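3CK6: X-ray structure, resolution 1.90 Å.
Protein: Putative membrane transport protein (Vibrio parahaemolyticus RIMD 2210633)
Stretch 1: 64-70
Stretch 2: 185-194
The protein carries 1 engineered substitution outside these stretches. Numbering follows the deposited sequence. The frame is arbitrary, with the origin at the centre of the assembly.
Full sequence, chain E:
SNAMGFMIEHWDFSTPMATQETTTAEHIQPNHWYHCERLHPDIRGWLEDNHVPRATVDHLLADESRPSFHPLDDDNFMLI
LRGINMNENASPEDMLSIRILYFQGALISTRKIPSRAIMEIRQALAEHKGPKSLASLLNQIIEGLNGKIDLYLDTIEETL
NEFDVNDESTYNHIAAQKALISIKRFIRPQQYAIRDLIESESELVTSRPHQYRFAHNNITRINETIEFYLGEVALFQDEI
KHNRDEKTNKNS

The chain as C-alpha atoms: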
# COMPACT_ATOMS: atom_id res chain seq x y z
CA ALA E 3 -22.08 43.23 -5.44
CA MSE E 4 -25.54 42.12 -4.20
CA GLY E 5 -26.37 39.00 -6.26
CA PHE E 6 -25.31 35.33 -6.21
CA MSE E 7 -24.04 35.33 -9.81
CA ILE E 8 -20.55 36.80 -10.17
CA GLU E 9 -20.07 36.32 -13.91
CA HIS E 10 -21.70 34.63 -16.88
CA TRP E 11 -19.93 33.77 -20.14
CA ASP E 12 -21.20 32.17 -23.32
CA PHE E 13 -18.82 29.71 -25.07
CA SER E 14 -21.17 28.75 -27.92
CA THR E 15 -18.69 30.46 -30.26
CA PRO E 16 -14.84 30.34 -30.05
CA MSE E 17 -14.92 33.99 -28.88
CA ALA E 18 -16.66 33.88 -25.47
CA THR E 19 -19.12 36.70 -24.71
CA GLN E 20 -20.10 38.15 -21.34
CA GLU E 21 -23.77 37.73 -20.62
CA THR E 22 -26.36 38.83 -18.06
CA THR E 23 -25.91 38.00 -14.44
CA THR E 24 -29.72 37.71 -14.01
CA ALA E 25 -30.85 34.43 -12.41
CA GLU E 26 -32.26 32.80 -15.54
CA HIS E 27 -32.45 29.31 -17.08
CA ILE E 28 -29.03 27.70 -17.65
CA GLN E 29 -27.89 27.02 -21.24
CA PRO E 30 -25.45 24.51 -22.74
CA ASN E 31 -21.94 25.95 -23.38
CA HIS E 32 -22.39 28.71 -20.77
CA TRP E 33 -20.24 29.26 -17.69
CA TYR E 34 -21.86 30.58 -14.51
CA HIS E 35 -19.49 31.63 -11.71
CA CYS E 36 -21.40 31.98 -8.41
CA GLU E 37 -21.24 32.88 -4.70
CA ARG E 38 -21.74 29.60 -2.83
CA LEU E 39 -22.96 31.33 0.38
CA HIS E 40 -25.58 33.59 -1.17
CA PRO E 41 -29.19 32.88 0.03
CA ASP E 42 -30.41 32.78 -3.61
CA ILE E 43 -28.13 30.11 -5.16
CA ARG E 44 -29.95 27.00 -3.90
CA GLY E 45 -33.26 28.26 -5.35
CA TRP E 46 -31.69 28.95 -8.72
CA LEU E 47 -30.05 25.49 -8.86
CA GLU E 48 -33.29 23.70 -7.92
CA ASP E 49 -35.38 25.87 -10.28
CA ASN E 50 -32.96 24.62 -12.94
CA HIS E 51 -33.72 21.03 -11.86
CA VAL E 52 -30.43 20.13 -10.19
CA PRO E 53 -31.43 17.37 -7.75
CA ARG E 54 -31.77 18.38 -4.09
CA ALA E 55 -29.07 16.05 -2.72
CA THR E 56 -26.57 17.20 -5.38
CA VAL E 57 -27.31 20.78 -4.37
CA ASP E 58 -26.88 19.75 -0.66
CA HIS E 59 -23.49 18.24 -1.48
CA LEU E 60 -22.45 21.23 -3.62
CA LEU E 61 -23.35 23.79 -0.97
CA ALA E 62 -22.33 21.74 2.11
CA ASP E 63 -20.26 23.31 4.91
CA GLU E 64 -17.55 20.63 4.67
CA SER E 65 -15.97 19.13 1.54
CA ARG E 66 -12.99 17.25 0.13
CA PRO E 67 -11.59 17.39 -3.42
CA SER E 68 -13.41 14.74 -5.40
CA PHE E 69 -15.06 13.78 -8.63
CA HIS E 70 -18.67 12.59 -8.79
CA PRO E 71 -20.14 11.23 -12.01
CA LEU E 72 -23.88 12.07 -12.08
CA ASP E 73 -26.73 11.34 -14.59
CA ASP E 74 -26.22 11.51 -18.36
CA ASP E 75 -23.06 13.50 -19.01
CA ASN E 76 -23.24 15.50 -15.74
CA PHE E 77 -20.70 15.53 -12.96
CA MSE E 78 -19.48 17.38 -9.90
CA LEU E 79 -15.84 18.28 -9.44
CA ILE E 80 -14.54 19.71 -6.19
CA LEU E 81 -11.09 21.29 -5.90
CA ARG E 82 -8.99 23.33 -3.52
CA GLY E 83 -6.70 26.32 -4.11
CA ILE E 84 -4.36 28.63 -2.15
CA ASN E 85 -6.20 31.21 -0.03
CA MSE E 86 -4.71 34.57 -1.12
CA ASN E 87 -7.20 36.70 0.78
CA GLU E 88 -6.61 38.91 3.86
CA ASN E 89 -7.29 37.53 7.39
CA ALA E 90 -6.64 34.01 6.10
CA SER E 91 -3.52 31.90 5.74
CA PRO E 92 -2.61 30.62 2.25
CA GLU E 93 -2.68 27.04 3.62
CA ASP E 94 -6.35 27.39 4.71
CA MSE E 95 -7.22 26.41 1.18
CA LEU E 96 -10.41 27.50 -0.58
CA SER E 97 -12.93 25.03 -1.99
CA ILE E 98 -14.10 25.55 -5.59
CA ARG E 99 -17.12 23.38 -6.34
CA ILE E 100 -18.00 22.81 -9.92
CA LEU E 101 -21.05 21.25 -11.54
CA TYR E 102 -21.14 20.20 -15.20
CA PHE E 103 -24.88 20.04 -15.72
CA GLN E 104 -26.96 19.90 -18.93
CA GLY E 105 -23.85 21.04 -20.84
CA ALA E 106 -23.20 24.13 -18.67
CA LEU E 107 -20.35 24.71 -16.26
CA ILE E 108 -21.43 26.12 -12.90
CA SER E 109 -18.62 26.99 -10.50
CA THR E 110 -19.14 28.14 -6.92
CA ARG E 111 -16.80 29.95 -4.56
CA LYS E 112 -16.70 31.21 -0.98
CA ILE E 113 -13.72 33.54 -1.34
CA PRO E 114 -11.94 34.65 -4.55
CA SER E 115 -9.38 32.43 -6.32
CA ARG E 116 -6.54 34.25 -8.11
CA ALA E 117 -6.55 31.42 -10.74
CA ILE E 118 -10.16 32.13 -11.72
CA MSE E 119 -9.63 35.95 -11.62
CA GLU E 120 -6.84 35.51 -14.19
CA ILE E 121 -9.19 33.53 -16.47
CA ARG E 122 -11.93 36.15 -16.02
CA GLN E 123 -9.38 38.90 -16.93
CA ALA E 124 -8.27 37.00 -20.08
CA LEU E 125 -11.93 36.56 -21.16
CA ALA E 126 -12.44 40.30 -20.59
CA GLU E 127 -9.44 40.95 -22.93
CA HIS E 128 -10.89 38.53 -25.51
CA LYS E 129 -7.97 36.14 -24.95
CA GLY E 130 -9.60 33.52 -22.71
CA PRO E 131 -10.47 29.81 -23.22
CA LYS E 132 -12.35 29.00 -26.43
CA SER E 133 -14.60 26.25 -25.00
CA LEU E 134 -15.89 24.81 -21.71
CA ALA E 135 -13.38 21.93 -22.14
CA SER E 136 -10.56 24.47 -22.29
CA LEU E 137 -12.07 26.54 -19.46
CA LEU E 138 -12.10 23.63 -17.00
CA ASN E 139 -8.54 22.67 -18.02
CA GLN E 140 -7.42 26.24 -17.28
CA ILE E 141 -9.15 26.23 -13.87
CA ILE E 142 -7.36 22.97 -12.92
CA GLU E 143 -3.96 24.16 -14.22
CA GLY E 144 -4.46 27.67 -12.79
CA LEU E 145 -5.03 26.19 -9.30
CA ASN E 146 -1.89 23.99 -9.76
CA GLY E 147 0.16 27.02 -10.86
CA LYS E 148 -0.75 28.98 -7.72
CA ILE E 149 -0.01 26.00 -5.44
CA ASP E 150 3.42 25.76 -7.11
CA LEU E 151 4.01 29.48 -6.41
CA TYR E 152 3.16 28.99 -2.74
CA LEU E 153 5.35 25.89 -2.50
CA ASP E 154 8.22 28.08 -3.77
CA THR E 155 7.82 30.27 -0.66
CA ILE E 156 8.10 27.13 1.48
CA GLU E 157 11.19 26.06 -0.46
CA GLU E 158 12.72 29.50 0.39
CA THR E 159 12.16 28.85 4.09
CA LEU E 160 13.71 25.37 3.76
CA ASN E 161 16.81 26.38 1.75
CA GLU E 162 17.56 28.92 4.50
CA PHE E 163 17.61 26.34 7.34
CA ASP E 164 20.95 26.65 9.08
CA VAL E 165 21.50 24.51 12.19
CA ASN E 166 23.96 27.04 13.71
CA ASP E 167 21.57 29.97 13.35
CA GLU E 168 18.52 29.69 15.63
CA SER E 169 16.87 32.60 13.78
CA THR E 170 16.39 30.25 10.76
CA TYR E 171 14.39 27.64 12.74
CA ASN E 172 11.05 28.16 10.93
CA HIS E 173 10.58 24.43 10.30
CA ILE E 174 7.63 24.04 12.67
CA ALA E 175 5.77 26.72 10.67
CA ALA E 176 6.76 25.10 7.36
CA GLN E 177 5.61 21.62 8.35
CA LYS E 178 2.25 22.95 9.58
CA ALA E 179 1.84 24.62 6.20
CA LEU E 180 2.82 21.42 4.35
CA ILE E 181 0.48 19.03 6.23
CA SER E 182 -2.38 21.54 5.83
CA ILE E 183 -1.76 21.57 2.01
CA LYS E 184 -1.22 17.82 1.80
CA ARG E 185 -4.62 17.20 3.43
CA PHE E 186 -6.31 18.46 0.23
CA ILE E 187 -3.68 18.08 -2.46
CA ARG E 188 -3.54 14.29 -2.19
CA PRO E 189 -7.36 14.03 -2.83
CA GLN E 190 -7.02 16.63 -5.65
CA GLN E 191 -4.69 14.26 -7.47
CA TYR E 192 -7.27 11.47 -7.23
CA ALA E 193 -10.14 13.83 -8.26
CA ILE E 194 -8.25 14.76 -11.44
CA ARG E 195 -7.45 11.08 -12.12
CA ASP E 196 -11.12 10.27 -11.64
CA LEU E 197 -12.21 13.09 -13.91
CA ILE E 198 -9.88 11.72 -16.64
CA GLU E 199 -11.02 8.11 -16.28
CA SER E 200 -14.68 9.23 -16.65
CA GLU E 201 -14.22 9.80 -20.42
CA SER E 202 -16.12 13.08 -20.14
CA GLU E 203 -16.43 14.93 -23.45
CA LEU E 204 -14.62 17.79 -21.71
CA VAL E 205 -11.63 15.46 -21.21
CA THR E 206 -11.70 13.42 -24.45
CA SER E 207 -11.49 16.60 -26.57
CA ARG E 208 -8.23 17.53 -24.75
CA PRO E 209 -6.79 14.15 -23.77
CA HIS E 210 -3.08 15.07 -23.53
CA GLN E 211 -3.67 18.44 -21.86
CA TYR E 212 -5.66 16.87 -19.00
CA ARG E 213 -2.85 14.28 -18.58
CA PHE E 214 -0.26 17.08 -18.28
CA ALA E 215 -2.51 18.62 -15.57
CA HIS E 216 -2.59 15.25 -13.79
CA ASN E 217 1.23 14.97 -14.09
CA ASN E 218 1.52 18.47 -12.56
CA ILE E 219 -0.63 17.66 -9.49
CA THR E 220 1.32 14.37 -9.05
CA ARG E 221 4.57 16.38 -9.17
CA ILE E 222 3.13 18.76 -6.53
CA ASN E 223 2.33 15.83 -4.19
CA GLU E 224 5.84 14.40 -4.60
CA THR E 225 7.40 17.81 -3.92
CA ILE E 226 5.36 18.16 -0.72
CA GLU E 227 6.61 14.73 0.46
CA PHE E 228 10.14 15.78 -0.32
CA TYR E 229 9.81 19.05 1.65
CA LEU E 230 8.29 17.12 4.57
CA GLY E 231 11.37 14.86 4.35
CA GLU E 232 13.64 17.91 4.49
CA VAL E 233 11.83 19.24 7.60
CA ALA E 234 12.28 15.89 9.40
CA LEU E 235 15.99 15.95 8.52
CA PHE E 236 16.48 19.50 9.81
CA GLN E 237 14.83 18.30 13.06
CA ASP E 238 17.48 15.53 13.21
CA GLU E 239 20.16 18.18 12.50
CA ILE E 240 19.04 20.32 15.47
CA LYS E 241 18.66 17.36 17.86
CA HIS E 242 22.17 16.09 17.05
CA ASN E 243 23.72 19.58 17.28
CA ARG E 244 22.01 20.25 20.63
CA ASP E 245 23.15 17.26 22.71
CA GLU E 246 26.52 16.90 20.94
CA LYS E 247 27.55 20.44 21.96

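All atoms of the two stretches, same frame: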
# COMPACT_ATOMS: atom_id res chain seq x y z
N GLU E 64 -18.82 21.35 4.79
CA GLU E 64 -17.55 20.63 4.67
C GLU E 64 -17.44 19.99 3.29
O GLU E 64 -18.46 19.71 2.66
CB GLU E 64 -17.44 19.53 5.74
CG GLU E 64 -17.79 19.95 7.20
CD GLU E 64 -16.58 20.37 8.04
OE1 GLU E 64 -16.68 20.31 9.30
OE2 GLU E 64 -15.54 20.76 7.46
N SER E 65 -16.21 19.76 2.84
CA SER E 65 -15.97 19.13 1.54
C SER E 65 -14.54 18.59 1.47
O SER E 65 -13.67 18.99 2.26
CB SER E 65 -16.20 20.14 0.40
OG SER E 65 -15.29 21.23 0.55
N ARG E 66 -14.32 17.67 0.53
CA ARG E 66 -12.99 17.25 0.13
C ARG E 66 -12.89 17.27 -1.41
O ARG E 66 -13.89 17.06 -2.11
CB ARG E 66 -12.66 15.87 0.68
CG ARG E 66 -13.47 14.76 -0.02
CD ARG E 66 -13.14 13.40 0.55
NE ARG E 66 -11.89 12.81 0.06
CZ ARG E 66 -11.77 12.08 -1.05
NH1 ARG E 66 -12.81 11.85 -1.85
NH2 ARG E 66 -10.58 11.56 -1.37
N PRO E 67 -11.68 17.54 -1.96
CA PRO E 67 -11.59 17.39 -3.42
C PRO E 67 -12.02 16.00 -3.88
O PRO E 67 -11.66 14.98 -3.28
CB PRO E 67 -10.10 17.61 -3.72
CG PRO E 67 -9.63 18.51 -2.56
CD PRO E 67 -10.41 18.01 -1.36
N SER E 68 -12.81 15.97 -4.95
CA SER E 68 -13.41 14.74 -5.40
C SER E 68 -14.09 14.93 -6.74
O SER E 68 -14.43 16.06 -7.15
CB SER E 68 -14.43 14.22 -4.38
OG SER E 68 -15.26 15.28 -3.90
N PHE E 69 -14.33 13.81 -7.39
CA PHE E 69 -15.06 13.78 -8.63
C PHE E 69 -16.26 12.85 -8.46
O PHE E 69 -16.15 11.77 -7.90
CB PHE E 69 -14.15 13.29 -9.77
CG PHE E 69 -14.90 13.01 -11.07
CD1 PHE E 69 -15.19 14.05 -11.97
CD2 PHE E 69 -15.33 11.73 -11.37
CE1 PHE E 69 -15.90 13.82 -13.16
CE2 PHE E 69 -16.04 11.48 -12.57
CZ PHE E 69 -16.32 12.54 -13.46
N HIS E 70 -17.41 13.29 -8.98
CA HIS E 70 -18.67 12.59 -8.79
C HIS E 70 -19.35 12.52 -10.15
O HIS E 70 -19.89 13.51 -10.61
CB HIS E 70 -19.58 13.38 -7.84
CG HIS E 70 -18.97 13.63 -6.48
ND1 HIS E 70 -19.14 12.77 -5.42
CD2 HIS E 70 -18.21 14.65 -6.02
CE1 HIS E 70 -18.49 13.23 -4.36
NE2 HIS E 70 -17.91 14.37 -4.70
N ARG E 185 -3.27 17.64 3.08
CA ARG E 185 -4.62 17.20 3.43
C ARG E 185 -5.59 17.24 2.24
O ARG E 185 -6.43 16.35 2.08
CB ARG E 185 -5.16 18.06 4.59
CG ARG E 185 -6.62 17.79 4.98
CD ARG E 185 -7.09 18.87 5.95
NE ARG E 185 -8.44 18.63 6.45
CZ ARG E 185 -9.09 19.44 7.27
NH1 ARG E 185 -8.49 20.57 7.70
NH2 ARG E 185 -10.34 19.12 7.68
N PHE E 186 -5.44 18.27 1.40
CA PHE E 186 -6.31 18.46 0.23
C PHE E 186 -5.66 18.12 -1.12
O PHE E 186 -6.35 17.79 -2.09
CB PHE E 186 -6.81 19.89 0.20
CG PHE E 186 -7.61 20.26 1.43
CD1 PHE E 186 -8.78 19.55 1.74
CD2 PHE E 186 -7.19 21.27 2.28
CE1 PHE E 186 -9.54 19.87 2.86
CE2 PHE E 186 -7.95 21.60 3.43
CZ PHE E 186 -9.13 20.89 3.71
N ILE E 187 -4.35 18.24 -1.18
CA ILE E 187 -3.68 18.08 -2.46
C ILE E 187 -3.56 16.62 -2.89
O ILE E 187 -3.66 16.31 -4.07
CB ILE E 187 -2.41 18.94 -2.52
CG1 ILE E 187 -2.87 20.40 -2.60
CG2 ILE E 187 -1.57 18.60 -3.74
CD1 ILE E 187 -1.77 21.41 -2.73
N ARG E 188 -3.43 15.72 -1.92
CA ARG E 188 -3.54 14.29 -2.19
C ARG E 188 -4.91 13.91 -2.83
O ARG E 188 -4.93 13.36 -3.95
CB ARG E 188 -3.23 13.49 -0.91
CG ARG E 188 -3.01 11.99 -1.12
CD ARG E 188 -2.04 11.44 -0.06
NE ARG E 188 -0.98 10.63 -0.68
CZ ARG E 188 0.21 11.09 -1.07
NH1 ARG E 188 1.08 10.26 -1.63
NH2 ARG E 188 0.54 12.38 -0.90
N PRO E 189 -6.05 14.23 -2.17
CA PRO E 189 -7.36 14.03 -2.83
C PRO E 189 -7.54 14.71 -4.19
O PRO E 189 -8.23 14.16 -5.06
CB PRO E 189 -8.36 14.66 -1.85
CG PRO E 189 -7.71 14.66 -0.57
CD PRO E 189 -6.21 14.74 -0.79
N GLN E 190 -6.94 15.90 -4.37
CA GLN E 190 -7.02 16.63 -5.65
C GLN E 190 -6.43 15.82 -6.78
O GLN E 190 -6.94 15.81 -7.90
CB GLN E 190 -6.28 17.96 -5.54
CG GLN E 190 -6.52 18.96 -6.69
CD GLN E 190 -7.03 20.30 -6.16
OE1 GLN E 190 -7.85 20.31 -5.23
NE2 GLN E 190 -6.52 21.42 -6.69
N GLN E 191 -5.31 15.16 -6.49
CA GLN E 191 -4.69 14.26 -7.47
C GLN E 191 -5.67 13.17 -7.91
O GLN E 191 -5.80 12.90 -9.10
CB GLN E 191 -3.40 13.65 -6.91
CG GLN E 191 -2.60 12.84 -7.96
CD GLN E 191 -1.40 12.14 -7.35
OE1 GLN E 191 -0.64 12.73 -6.59
NE2 GLN E 191 -1.25 10.87 -7.66
N TYR E 192 -6.32 12.53 -6.94
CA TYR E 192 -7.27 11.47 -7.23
C TYR E 192 -8.53 11.98 -7.96
O TYR E 192 -9.06 11.27 -8.80
CB TYR E 192 -7.63 10.65 -6.00
CG TYR E 192 -6.43 10.14 -5.21
CD1 TYR E 192 -6.42 10.19 -3.82
CD2 TYR E 192 -5.28 9.64 -5.86
CE1 TYR E 192 -5.33 9.74 -3.08
CE2 TYR E 192 -4.16 9.19 -5.12
CZ TYR E 192 -4.21 9.25 -3.73
OH TYR E 192 -3.14 8.82 -2.96
N ALA E 193 -8.97 13.20 -7.63
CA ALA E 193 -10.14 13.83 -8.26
C ALA E 193 -9.86 14.06 -9.75
O ALA E 193 -10.69 13.74 -10.61
CB ALA E 193 -10.49 15.16 -7.56
N ILE E 194 -8.66 14.55 -10.05
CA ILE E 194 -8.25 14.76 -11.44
C ILE E 194 -8.09 13.42 -12.18
O ILE E 194 -8.50 13.30 -13.35
CB ILE E 194 -6.97 15.67 -11.52
CG1 ILE E 194 -7.31 17.08 -11.01
CG2 ILE E 194 -6.40 15.69 -13.00
CD1 ILE E 194 -6.09 17.95 -10.55
O HOH W 1 -10.58 12.81 -4.50

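This is a mainly apolar contact in which a loop leading into a strand lies against a helix, with Pro-67 at its centre and one water bridging the two backbones. No direct hydrogen bond joins the two stretches. Together they bury 369 Å².

Residues 185-194 are helical throughout, within a helix that extends beyond both ends. The helix is kinked where the N atoms of Phe-186 and Pro-189 lack a bond to the preceding turn; at Pro-189 the reason is that a proline nitrogen has no hydrogen to give. Residues 64-67 are loop, and a strand starts at Ser-68. The closest CA pair is Ser-68 and Ala-193, with CA to CA 4.4 Å. The CA-to-CB bond of Ala-193 points toward the other stretch, and its CB lies 3.6 Å from Ser-68 N.

Pro-67 has the largest covered area, 96 Å². Its CA-to-CB bond points toward the helix, and its ring meets several residues. Pro-67 CD is 3.8 Å from Phe-186 CD1, and Pro-67 CB is 3.9 Å from Pro-189 CB. Pro-67 CG also sits 3.4 Å from Phe-186 O, an oxygen that accepts the helical bond from Gln-190 N. The first two are apolar contacts; the third sets a ring carbon against a carbonyl oxygen.

Water 1 supplies the polar link. It donates to Pro-67 O at 2.7 Å and to Pro-189 O at 2.8 Å. Two carbonyl oxygens are both acceptors and cannot hydrogen-bond to each other, so the water provides both hydrogens.

Arg-66 NH2 comes 3.8 Å from Pro-189 CB, a contact without a hydrogen bond. Phe-69 CB lies 3.6 Å from Ala-193 O, while the end of its side chain leads away. The CA-to-CB bond of Ser-68 points away from the helix. Ser-68 OG donates to Arg-66 O at 2.9 Å and accepts from His-70 NE2 at 2.9 Å, tying the loop to the strand.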